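Local coordinates for protein Cwp19 (Clostridioides difficile, PDB 5OQ3) that probably cleaves cell-wall peptidoglycan through the TIM-barrel glycoside hydrolase domain that this chain comprises, although amidase activity is also generally ascribed to proteins of its family, at residues M27-S33 with I66-Q72; E118-N124 with I184-D190; F199-Y205 with K214-R218. One frame throughout, in Å; residues are numbered along the deposited sequence.

Overall arrangement
Contacts 1 and 2 belong to one eight-stranded parallel TIM barrel, with centres about 9 Å apart. Strands 68-74 and 118-123 are neighbours in the sheet, and Val71 O lies 2.9 Å from Trp122 N, a probable hydrogen bond that ties the two contacts together. Inside the barrel Trp31 of contact 1 meets the rings of Trp122 and His188 of contact 2. Contact 3 is helical and peripheral: its centre lies about 28 Å from that of contact 2 and about 34 Å from that of contact 1. Asp190 follows strand 186-189 at its C-terminal end, the barrel end where glycoside hydrolases of this fold generally carry their active site.

Contact 1 of 3, residues M27-S33 with I66-Q72; sequences MRAAWIS and INTAVVQ
Ser33 and Gln72 make the short side-chain bond of this pair, Ser33 OG donating to Gln72 OE1 at 2.7 Å from a position tilted out of the amide plane. The same oxygen also receives Val35 N, so two donors grip Gln72 OE1. The strands 27-32 and 68-72 are the first two of a TIM barrel, joined through helix 47-63 as a beta-alpha-beta crossover, and their axes run parallel within 19°. Between them Ala30 N to Thr68 O (3.0 Å), Val70 N to Ala30 O, Ile32 N to Val70 O and Gln72 N to Ile32 O alternate in direction, as a parallel pairing requires; the Ile32 bond is nearly straight at 176°.

At the N-terminal end Asn67 adds a side-chain bond to the backbone pairing. Its CG stands between backbone N and carbonyl carbon (chi1 62°), which folds Asn67 OD1 back to accept Arg28 N at 3.0 Å, while Asn67 N donates to Arg28 O at 2.8 Å. Thr68 OG1 reaches Asn67 OD1 at 2.9 Å, from the face opposite Arg28 N. Asn67 ND2 is taken up by Glu26 O, and the Arg28 guanidinium extends away to a salt bridge with Glu26.

Met27, its chain bent, crosses Thr68 at about a right angle, SD near OG1. On the outer face, with Ala30, Ile32, Ala69 and Val71, Ala30 meets Leu61 of helix 47-63 and Ile32 meets Leu57 and Leu61; Ile32 CD1 rests against Val71 CG2 and Ala69 CB. On the barrel-interior face Trp31 and Val70 run side by side, Trp31 CD1 3.7 Å from Val70 CG1.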
loop_
_atom_site.group_PDB
_atom_site.type_symbol
_atom_site.label_atom_id
_atom_site.label_comp_id
_atom_site.label_asym_id
_atom_site.label_seq_id
_atom_site.Cartn_x
_atom_site.Cartn_y
_atom_site.Cartn_z
ATOM N N MET A 27 2.160 10.549 -13.048
ATOM C CA MET A 27 2.358 9.208 -12.446
ATOM C C MET A 27 1.466 8.183 -13.082
ATOM O O MET A 27 0.269 8.411 -13.186
ATOM C CB MET A 27 2.114 9.292 -10.918
ATOM C CG MET A 27 2.115 7.970 -10.191
ATOM S SD MET A 27 3.698 7.107 -10.295
ATOM C CE MET A 27 4.719 8.096 -9.263
ATOM N N ARG A 28 2.056 7.084 -13.540
ATOM C CA ARG A 28 1.308 6.022 -14.195
ATOM C C ARG A 28 1.817 4.688 -13.632
ATOM O O ARG A 28 2.683 4.064 -14.228
ATOM C CB ARG A 28 1.526 6.113 -15.734
ATOM C CG ARG A 28 1.034 7.430 -16.299
ATOM C CD ARG A 28 1.504 7.686 -17.734
ATOM N NE ARG A 28 0.994 8.974 -18.223
ATOM C CZ ARG A 28 1.218 9.482 -19.435
ATOM N NH1 ARG A 28 2.018 8.850 -20.284
ATOM N NH2 ARG A 28 0.634 10.618 -19.785
ATOM N N ALA A 29 1.313 4.310 -12.454
ATOM C CA ALA A 29 1.876 3.175 -11.703
ATOM C C ALA A 29 0.985 1.977 -11.734
ATOM O O ALA A 29 -0.205 2.108 -11.912
ATOM C CB ALA A 29 2.113 3.604 -10.257
ATOM N N ALA A 30 1.584 0.823 -11.550
ATOM C CA ALA A 30 0.844 -0.390 -11.303
ATOM C C ALA A 30 1.354 -1.036 -10.011
ATOM O O ALA A 30 2.560 -1.162 -9.822
ATOM C CB ALA A 30 0.957 -1.351 -12.461
ATOM N N TRP A 31 0.413 -1.491 -9.188
ATOM C CA TRP A 31 0.732 -2.330 -8.037
ATOM C C TRP A 31 1.070 -3.739 -8.523
ATOM O O TRP A 31 0.322 -4.318 -9.338
ATOM C CB TRP A 31 -0.437 -2.394 -7.041
ATOM C CG TRP A 31 -0.565 -1.224 -6.144
ATOM C CD1 TRP A 31 0.189 -0.953 -5.047
ATOM C CD2 TRP A 31 -1.592 -0.219 -6.158
ATOM N NE1 TRP A 31 -0.253 0.178 -4.439
ATOM C CE2 TRP A 31 -1.384 0.606 -5.054
ATOM C CE3 TRP A 31 -2.700 0.018 -6.971
ATOM C CZ2 TRP A 31 -2.201 1.703 -4.758
ATOM C CZ3 TRP A 31 -3.533 1.065 -6.670
ATOM C CH2 TRP A 31 -3.276 1.895 -5.572
ATOM N N ILE A 32 2.164 -4.281 -7.993
ATOM C CA ILE A 32 2.549 -5.676 -8.187
ATOM C C ILE A 32 2.569 -6.302 -6.768
ATOM O O ILE A 32 3.504 -6.138 -5.998
ATOM C CB ILE A 32 3.940 -5.760 -8.868
ATOM C CG1 ILE A 32 3.884 -5.067 -10.268
ATOM C CG2 ILE A 32 4.428 -7.205 -8.990
ATOM C CD1 ILE A 32 5.217 -5.002 -10.992
ATOM N N SER A 33 1.480 -6.958 -6.439
ATOM C CA SER A 33 1.255 -7.618 -5.164
ATOM C C SER A 33 1.839 -9.002 -5.174
ATOM O O SER A 33 1.700 -9.756 -6.146
ATOM C CB SER A 33 -0.232 -7.622 -4.834
ATOM O OG SER A 33 -0.452 -8.143 -3.537
ATOM N N ILE A 66 2.773 2.412 -18.486
ATOM C CA ILE A 66 3.139 2.388 -17.067
ATOM C C ILE A 66 4.597 2.803 -16.899
ATOM O O ILE A 66 5.495 2.313 -17.589
ATOM C CB ILE A 66 2.859 1.014 -16.444
ATOM C CG1 ILE A 66 1.391 0.642 -16.522
ATOM C CG2 ILE A 66 3.381 0.908 -15.008
ATOM C CD1 ILE A 66 0.479 1.561 -15.749
ATOM N N ASN A 67 4.812 3.749 -15.980
ATOM C CA ASN A 67 6.137 4.291 -15.708
ATOM C C ASN A 67 6.683 4.011 -14.336
ATOM O O ASN A 67 7.840 4.349 -14.051
ATOM C CB ASN A 67 6.221 5.790 -16.044
ATOM C CG ASN A 67 5.278 6.660 -15.203
ATOM O OD1 ASN A 67 4.932 6.324 -14.067
ATOM N ND2 ASN A 67 4.854 7.816 -15.791
ATOM N N THR A 68 5.913 3.305 -13.510
ATOM C CA THR A 68 6.274 3.086 -12.088
ATOM C C THR A 68 5.733 1.742 -11.646
ATOM O O THR A 68 4.530 1.492 -11.839
ATOM C CB THR A 68 5.713 4.222 -11.189
ATOM O OG1 THR A 68 6.231 5.481 -11.636
ATOM C CG2 THR A 68 6.133 4.021 -9.721
ATOM N N ALA A 69 6.584 0.926 -11.024
ATOM C CA ALA A 69 6.174 -0.364 -10.474
ATOM C C ALA A 69 6.177 -0.204 -8.964
ATOM O O ALA A 69 7.171 0.209 -8.384
ATOM C CB ALA A 69 7.164 -1.451 -10.884
ATOM N N VAL A 70 5.104 -0.562 -8.327
ATOM C CA VAL A 70 4.940 -0.479 -6.851
ATOM C C VAL A 70 4.867 -1.926 -6.364
ATOM O O VAL A 70 3.828 -2.609 -6.530
ATOM C CB VAL A 70 3.691 0.316 -6.450
ATOM C CG1 VAL A 70 3.621 0.424 -4.924
ATOM C CG2 VAL A 70 3.720 1.727 -7.051
ATOM N N VAL A 71 6.005 -2.440 -5.867
ATOM C CA VAL A 71 6.190 -3.888 -5.688
ATOM C C VAL A 71 6.212 -4.221 -4.204
ATOM O O VAL A 71 6.974 -3.610 -3.459
ATOM C CB VAL A 71 7.500 -4.326 -6.366
ATOM C CG1 VAL A 71 7.690 -5.826 -6.194
ATOM C CG2 VAL A 71 7.459 -3.927 -7.863
ATOM N N GLN A 72 5.384 -5.162 -3.781
ATOM C CA GLN A 72 5.179 -5.523 -2.370
ATOM C C GLN A 72 6.326 -6.371 -1.864
ATOM O O GLN A 72 6.354 -7.569 -2.049
ATOM C CB GLN A 72 3.831 -6.249 -2.256
ATOM C CG GLN A 72 3.293 -6.415 -0.853
ATOM C CD GLN A 72 1.924 -7.021 -0.847
ATOM O OE1 GLN A 72 1.597 -7.811 -1.744
ATOM N NE2 GLN A 72 1.122 -6.702 0.180
#

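Contact 2 of 3, residues E118-N124 with I184-D190; sequences EFHAWFN and IDGVHFD
From Phe119 to Phe123 the strand 118-123 pairs in parallel with 186-189, through Asp185 N to Phe119 O, Ala121 N to Gly186 O, His188 N to Ala121 O (2.8 Å) and Phe123 N to His188 O (2.8 Å). Asp185 extends the pairing with its side chain: Asp185 OD2 takes Phe119 N at 2.8 Å on its anti lone pair and is also bonded by His113. Glu118 OE1 lies 3.7 Å from Asp185 OD1, which may raise the proton affinity of either carboxylate.

Gly186 CA sits over the face of the His120 ring, 3.9 Å from its centroid, a CH-pi contact. Strands 118-123 and 186-189 are the third and fourth of the TIM barrel, and the His120, Trp122 and His188 side chains point into its interior, where the ND1 atoms of both histidines bond to Tyr286 OH. His188 turns its edge to the face of the Trp122 five-membered ring, planes at 74°, bringing His188 CD2 to 3.9 Å from Trp122 CG.

Asp190 CG lies between its backbone N and carbonyl carbon (chi1 64°), which brings the carboxylate to Trp122. Trp122 NE1 donates in its ring plane to Asp190 OD1 at 2.9 Å, yet meets that oxygen from above the carboxylate, 87° out of its plane. Asp190 OD2 receives a hydrogen from water 1, which accepts from Asn124 ND2. On the outer face Phe123 CE1 packs on Val187 CG1, with Ile175 of helix 165-181 behind. Phe123 O is buried without a hydrogen-bond partner; Phe189 CA approaches it at 3.5 Å.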
loop_
_atom_site.group_PDB
_atom_site.type_symbol
_atom_site.label_atom_id
_atom_site.label_comp_id
_atom_site.label_asym_id
_atom_site.label_seq_id
_atom_site.Cartn_x
_atom_site.Cartn_y
_atom_site.Cartn_z
ATOM N N GLU A 118 10.329 3.738 -12.653
ATOM C CA GLU A 118 10.624 3.931 -11.249
ATOM C C GLU A 118 10.120 2.741 -10.439
ATOM O O GLU A 118 9.233 1.980 -10.890
ATOM C CB GLU A 118 10.001 5.232 -10.725
ATOM C CG GLU A 118 10.419 6.470 -11.496
ATOM C CD GLU A 118 11.524 7.233 -10.878
ATOM O OE1 GLU A 118 11.464 7.504 -9.672
ATOM O OE2 GLU A 118 12.422 7.673 -11.616
ATOM N N PHE A 119 10.733 2.567 -9.277
ATOM C CA PHE A 119 10.465 1.425 -8.420
ATOM C C PHE A 119 10.135 1.944 -7.028
ATOM O O PHE A 119 10.968 2.567 -6.359
ATOM C CB PHE A 119 11.696 0.518 -8.346
ATOM C CG PHE A 119 11.434 -0.753 -7.597
ATOM C CD1 PHE A 119 11.489 -0.788 -6.214
ATOM C CD2 PHE A 119 11.121 -1.930 -8.286
ATOM C CE1 PHE A 119 11.236 -1.942 -5.527
ATOM C CE2 PHE A 119 10.874 -3.101 -7.586
ATOM C CZ PHE A 119 10.945 -3.101 -6.211
ATOM N N HIS A 120 8.933 1.693 -6.557
ATOM C CA HIS A 120 8.512 2.004 -5.183
ATOM C C HIS A 120 8.369 0.679 -4.428
ATOM O O HIS A 120 7.641 -0.204 -4.832
ATOM C CB HIS A 120 7.204 2.772 -5.121
ATOM C CG HIS A 120 7.293 4.161 -5.669
ATOM N ND1 HIS A 120 6.407 5.152 -5.304
ATOM C CD2 HIS A 120 8.170 4.742 -6.530
ATOM C CE1 HIS A 120 6.726 6.266 -5.934
ATOM N NE2 HIS A 120 7.781 6.048 -6.688
ATOM N N ALA A 121 9.092 0.545 -3.325
ATOM C CA ALA A 121 9.015 -0.610 -2.434
ATOM C C ALA A 121 7.816 -0.469 -1.517
ATOM O O ALA A 121 7.737 0.497 -0.737
ATOM C CB ALA A 121 10.298 -0.712 -1.622
ATOM N N TRP A 122 6.888 -1.431 -1.618
ATOM C CA TRP A 122 5.667 -1.435 -0.864
ATOM C C TRP A 122 5.781 -2.386 0.349
ATOM O O TRP A 122 6.132 -3.559 0.207
ATOM C CB TRP A 122 4.529 -1.774 -1.809
ATOM C CG TRP A 122 3.232 -2.301 -1.315
ATOM C CD1 TRP A 122 2.671 -2.158 -0.061
ATOM C CD2 TRP A 122 2.268 -2.990 -2.102
ATOM N NE1 TRP A 122 1.456 -2.776 -0.030
ATOM C CE2 TRP A 122 1.191 -3.303 -1.256
ATOM C CE3 TRP A 122 2.225 -3.430 -3.428
ATOM C CZ2 TRP A 122 0.049 -3.996 -1.702
ATOM C CZ3 TRP A 122 1.112 -4.144 -3.866
ATOM C CH2 TRP A 122 0.044 -4.415 -3.003
ATOM N N PHE A 123 5.432 -1.830 1.496
ATOM C CA PHE A 123 5.463 -2.525 2.785
ATOM C C PHE A 123 4.076 -2.527 3.436
ATOM O O PHE A 123 3.356 -1.509 3.403
ATOM C CB PHE A 123 6.411 -1.809 3.750
ATOM C CG PHE A 123 7.825 -1.682 3.270
ATOM C CD1 PHE A 123 8.227 -0.639 2.415
ATOM C CD2 PHE A 123 8.810 -2.512 3.775
ATOM C CE1 PHE A 123 9.528 -0.517 2.006
ATOM C CE2 PHE A 123 10.115 -2.393 3.352
ATOM C CZ PHE A 123 10.490 -1.372 2.485
ATOM N N ASN A 124 3.734 -3.640 4.098
ATOM C CA ASN A 124 2.595 -3.696 5.016
ATOM C C ASN A 124 3.189 -3.594 6.440
ATOM O O ASN A 124 3.939 -4.469 6.838
ATOM C CB ASN A 124 1.792 -4.967 4.783
ATOM C CG ASN A 124 0.607 -5.078 5.716
ATOM O OD1 ASN A 124 0.726 -4.818 6.924
ATOM N ND2 ASN A 124 -0.541 -5.534 5.168
ATOM N N ILE A 184 16.030 1.997 -4.468
ATOM C CA ILE A 184 14.647 2.314 -4.629
ATOM C C ILE A 184 14.397 3.766 -4.941
ATOM O O ILE A 184 15.142 4.643 -4.519
ATOM C CB ILE A 184 13.813 1.865 -3.409
ATOM C CG1 ILE A 184 14.245 2.590 -2.122
ATOM C CG2 ILE A 184 13.913 0.336 -3.197
ATOM C CD1 ILE A 184 13.289 2.350 -0.961
ATOM N N ASP A 185 13.271 4.064 -5.580
ATOM C CA ASP A 185 12.862 5.461 -5.845
ATOM C C ASP A 185 11.798 5.975 -4.873
ATOM O O ASP A 185 11.652 7.182 -4.672
ATOM C CB ASP A 185 12.313 5.568 -7.269
ATOM C CG ASP A 185 13.298 5.070 -8.266
ATOM O OD1 ASP A 185 14.374 5.695 -8.387
ATOM O OD2 ASP A 185 13.088 4.031 -8.917
ATOM N N GLY A 186 11.101 5.040 -4.216
ATOM C CA GLY A 186 10.017 5.372 -3.281
ATOM C C GLY A 186 9.784 4.270 -2.279
ATOM O O GLY A 186 10.150 3.107 -2.523
ATOM N N VAL A 187 9.158 4.658 -1.177
ATOM C CA VAL A 187 8.616 3.734 -0.150
ATOM C C VAL A 187 7.108 3.983 -0.109
ATOM O O VAL A 187 6.682 5.135 -0.087
ATOM C CB VAL A 187 9.289 4.033 1.229
ATOM C CG1 VAL A 187 8.579 3.279 2.347
ATOM C CG2 VAL A 187 10.793 3.777 1.171
ATOM N N HIS A 188 6.344 2.891 -0.105
ATOM C CA HIS A 188 4.908 2.933 -0.204
ATOM C C HIS A 188 4.270 2.048 0.875
ATOM O O HIS A 188 4.692 0.879 1.038
ATOM C CB HIS A 188 4.523 2.379 -1.565
ATOM C CG HIS A 188 3.055 2.372 -1.886
ATOM N ND1 HIS A 188 2.465 3.382 -2.611
ATOM C CD2 HIS A 188 2.102 1.447 -1.668
ATOM C CE1 HIS A 188 1.188 3.085 -2.801
ATOM N NE2 HIS A 188 0.940 1.921 -2.238
ATOM N N PHE A 189 3.275 2.573 1.596
ATOM C CA PHE A 189 2.394 1.743 2.443
ATOM C C PHE A 189 1.013 1.744 1.805
ATOM O O PHE A 189 0.571 2.778 1.303
ATOM C CB PHE A 189 2.239 2.309 3.885
ATOM C CG PHE A 189 3.490 2.284 4.747
ATOM C CD1 PHE A 189 4.712 1.700 4.373
ATOM C CD2 PHE A 189 3.407 2.817 6.002
ATOM C CE1 PHE A 189 5.814 1.704 5.225
ATOM C CE2 PHE A 189 4.486 2.787 6.862
ATOM C CZ PHE A 189 5.674 2.243 6.476
ATOM N N ASP A 190 0.339 0.593 1.869
ATOM C CA ASP A 190 -1.048 0.520 1.445
ATOM C C ASP A 190 -1.982 0.789 2.621
ATOM O O ASP A 190 -1.636 1.572 3.529
ATOM C CB ASP A 190 -1.344 -0.758 0.648
ATOM C CG ASP A 190 -1.183 -2.030 1.441
ATOM O OD1 ASP A 190 -0.205 -2.121 2.224
ATOM O OD2 ASP A 190 -1.943 -3.004 1.206
HETATM O O HOH W 1 -0.480 -5.195 2.261
#

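Contact 3 of 3, residues F199-Y205 with K214-R218; sequences FNDTATY and KDNWR
Trp217 and Tyr205 meet edge to face: the rim of the Tyr205 ring is turned to one face of the Trp217 six-membered ring, planes 70° apart, with Tyr205 CD1 3.7 Å from Trp217 CE3. Tyr205 CA lies over that six-membered ring too, 4.0 Å from its centroid, while Thr204 CG2 and Asp201 OD2 come to the indole edge. One face of the Tyr205 phenol carries Lys214 CG, in a CH-pi contact. The Arg218 guanidinium is covered on both faces, off-centre, by Phe199 CB and Lys214 CE, with Asp201 at its edge. All this packs the short helix 202-208 and the segment leading into it against the first turn of helix 214-236, within the crossover of the TIM barrel that leads from strand 186-189 to strand 241-244.

Asp201 and Arg218 form a side-on, two-pronged salt bridge. Arg218 NH2 donates to Asp201 OD1 at 2.8 Å and almost straight, 171°, in the guanidinium plane; Arg218 NE donates to Asp201 OD2 at 3.0 Å on its syn lone pair. Two bonds to two oxygens hold both flat groups against rotation, though their planes are not coplanar. Asp201 occupies the N-cap position of helix 202-208, yet its carboxylate makes no capping bond and serves Arg218 instead. Asp215 OD1 adds only a long charge contact to Arg218 NH1, from well outside the guanidinium plane.

Outside partners take the hydroxyls, Tyr205 OH bonding to Gln212 O and Thr204 OG1 to Asp161. A bend at chi3 (70°) carries Lys214 CE over the Arg218 guanidinium, and water 3 connects the ammonium to the salt bridge, accepting from Lys214 NZ at 2.8 Å and donating to Asp201 OD1 at 2.8 Å.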
loop_
_atom_site.group_PDB
_atom_site.type_symbol
_atom_site.label_atom_id
_atom_site.label_comp_id
_atom_site.label_asym_id
_atom_site.label_seq_id
_atom_site.Cartn_x
_atom_site.Cartn_y
_atom_site.Cartn_z
ATOM N N PHE A 199 -9.423 -3.382 19.462
ATOM C CA PHE A 199 -8.077 -3.922 19.362
ATOM C C PHE A 199 -7.613 -4.048 20.799
ATOM O O PHE A 199 -7.856 -3.131 21.576
ATOM C CB PHE A 199 -7.201 -2.918 18.644
ATOM C CG PHE A 199 -5.849 -3.417 18.238
ATOM C CD1 PHE A 199 -5.693 -4.395 17.291
ATOM C CD2 PHE A 199 -4.724 -2.832 18.752
ATOM C CE1 PHE A 199 -4.452 -4.779 16.869
ATOM C CE2 PHE A 199 -3.457 -3.214 18.323
ATOM C CZ PHE A 199 -3.322 -4.180 17.373
ATOM N N ASN A 200 -6.940 -5.143 21.150
ATOM C CA ASN A 200 -6.592 -5.403 22.536
ATOM C C ASN A 200 -5.288 -4.720 22.934
ATOM O O ASN A 200 -4.261 -5.372 23.162
ATOM C CB ASN A 200 -6.517 -6.904 22.800
ATOM C CG ASN A 200 -6.371 -7.213 24.269
ATOM O OD1 ASN A 200 -6.353 -6.305 25.111
ATOM N ND2 ASN A 200 -6.255 -8.490 24.584
ATOM N N ASP A 201 -5.374 -3.395 23.014
ATOM C CA ASP A 201 -4.247 -2.538 23.371
ATOM C C ASP A 201 -4.472 -1.783 24.657
ATOM O O ASP A 201 -3.832 -0.764 24.872
ATOM C CB ASP A 201 -3.917 -1.542 22.251
ATOM C CG ASP A 201 -5.061 -0.627 21.894
ATOM O OD1 ASP A 201 -6.128 -0.697 22.565
ATOM O OD2 ASP A 201 -4.896 0.186 20.944
ATOM N N THR A 202 -5.345 -2.252 25.531
ATOM C CA THR A 202 -5.634 -1.495 26.759
ATOM C C THR A 202 -4.377 -1.223 27.566
ATOM O O THR A 202 -4.208 -0.115 28.075
ATOM C CB THR A 202 -6.646 -2.229 27.607
ATOM O OG1 THR A 202 -7.781 -2.505 26.780
ATOM C CG2 THR A 202 -7.022 -1.425 28.815
ATOM N N ALA A 203 -3.491 -2.208 27.693
ATOM C CA ALA A 203 -2.294 -2.001 28.507
ATOM C C ALA A 203 -1.394 -0.951 27.873
ATOM O O ALA A 203 -0.852 -0.101 28.560
ATOM C CB ALA A 203 -1.553 -3.313 28.695
ATOM N N THR A 204 -1.259 -0.989 26.544
ATOM C CA THR A 204 -0.483 -0.013 25.817
ATOM C C THR A 204 -1.062 1.382 26.039
ATOM O O THR A 204 -0.330 2.336 26.282
ATOM C CB THR A 204 -0.498 -0.365 24.326
ATOM O OG1 THR A 204 -0.219 -1.744 24.169
ATOM C CG2 THR A 204 0.511 0.438 23.563
ATOM N N TYR A 205 -2.360 1.519 25.922
ATOM C CA TYR A 205 -3.063 2.808 26.161
ATOM C C TYR A 205 -2.838 3.323 27.587
ATOM O O TYR A 205 -2.540 4.497 27.831
ATOM C CB TYR A 205 -4.554 2.683 25.799
ATOM C CG TYR A 205 -5.320 3.892 26.220
ATOM C CD1 TYR A 205 -5.159 5.112 25.556
ATOM C CD2 TYR A 205 -6.127 3.875 27.345
ATOM C CE1 TYR A 205 -5.791 6.267 26.003
ATOM C CE2 TYR A 205 -6.794 5.019 27.789
ATOM C CZ TYR A 205 -6.614 6.217 27.126
ATOM O OH TYR A 205 -7.264 7.335 27.562
ATOM N N LYS A 214 -9.083 7.733 23.438
ATOM C CA LYS A 214 -8.348 6.593 22.961
ATOM C C LYS A 214 -8.287 6.507 21.440
ATOM O O LYS A 214 -7.265 6.131 20.873
ATOM C CB LYS A 214 -8.902 5.285 23.526
ATOM C CG LYS A 214 -8.063 4.050 23.151
ATOM C CD LYS A 214 -8.362 2.806 23.988
ATOM C CE LYS A 214 -9.698 2.218 23.704
ATOM N NZ LYS A 214 -9.923 1.133 24.729
ATOM N N ASP A 215 -9.365 6.902 20.788
ATOM C CA ASP A 215 -9.403 6.812 19.359
ATOM C C ASP A 215 -8.527 7.873 18.735
ATOM O O ASP A 215 -7.860 7.608 17.726
ATOM C CB ASP A 215 -10.812 6.854 18.805
ATOM C CG ASP A 215 -11.590 5.598 19.113
ATOM O OD1 ASP A 215 -11.019 4.578 19.493
ATOM O OD2 ASP A 215 -12.784 5.610 18.904
ATOM N N ASN A 216 -8.437 9.046 19.345
ATOM C CA ASN A 216 -7.514 10.050 18.887
ATOM C C ASN A 216 -6.045 9.596 19.087
ATOM O O ASN A 216 -5.215 9.844 18.223
ATOM C CB ASN A 216 -7.728 11.403 19.617
ATOM C CG ASN A 216 -9.067 12.067 19.319
ATOM O OD1 ASN A 216 -9.796 11.650 18.458
ATOM N ND2 ASN A 216 -9.343 13.148 20.039
ATOM N N TRP A 217 -5.792 8.933 20.200
ATOM C CA TRP A 217 -4.475 8.384 20.460
ATOM C C TRP A 217 -4.099 7.322 19.414
ATOM O O TRP A 217 -2.989 7.316 18.922
ATOM C CB TRP A 217 -4.443 7.811 21.893
ATOM C CG TRP A 217 -3.221 7.069 22.272
ATOM C CD1 TRP A 217 -2.000 7.576 22.607
ATOM C CD2 TRP A 217 -3.098 5.640 22.317
ATOM N NE1 TRP A 217 -1.151 6.536 22.884
ATOM C CE2 TRP A 217 -1.799 5.336 22.709
ATOM C CE3 TRP A 217 -3.982 4.591 22.043
ATOM C CZ2 TRP A 217 -1.336 4.016 22.820
ATOM C CZ3 TRP A 217 -3.554 3.323 22.181
ATOM C CH2 TRP A 217 -2.249 3.025 22.567
ATOM N N ARG A 218 -5.024 6.442 19.044
ATOM C CA ARG A 218 -4.748 5.443 18.016
ATOM C C ARG A 218 -4.452 6.121 16.668
ATOM O O ARG A 218 -3.503 5.720 15.972
ATOM C CB ARG A 218 -5.950 4.490 17.843
ATOM C CG ARG A 218 -6.105 3.510 19.008
ATOM C CD ARG A 218 -7.248 2.609 18.765
ATOM N NE ARG A 218 -7.336 1.570 19.794
ATOM C CZ ARG A 218 -8.425 0.872 20.046
ATOM N NH1 ARG A 218 -9.542 1.117 19.391
ATOM N NH2 ARG A 218 -8.377 -0.061 20.985
HETATM O O HOH W 2 -10.761 -1.737 21.786
HETATM O O HOH W 3 -8.187 -0.994 24.414
#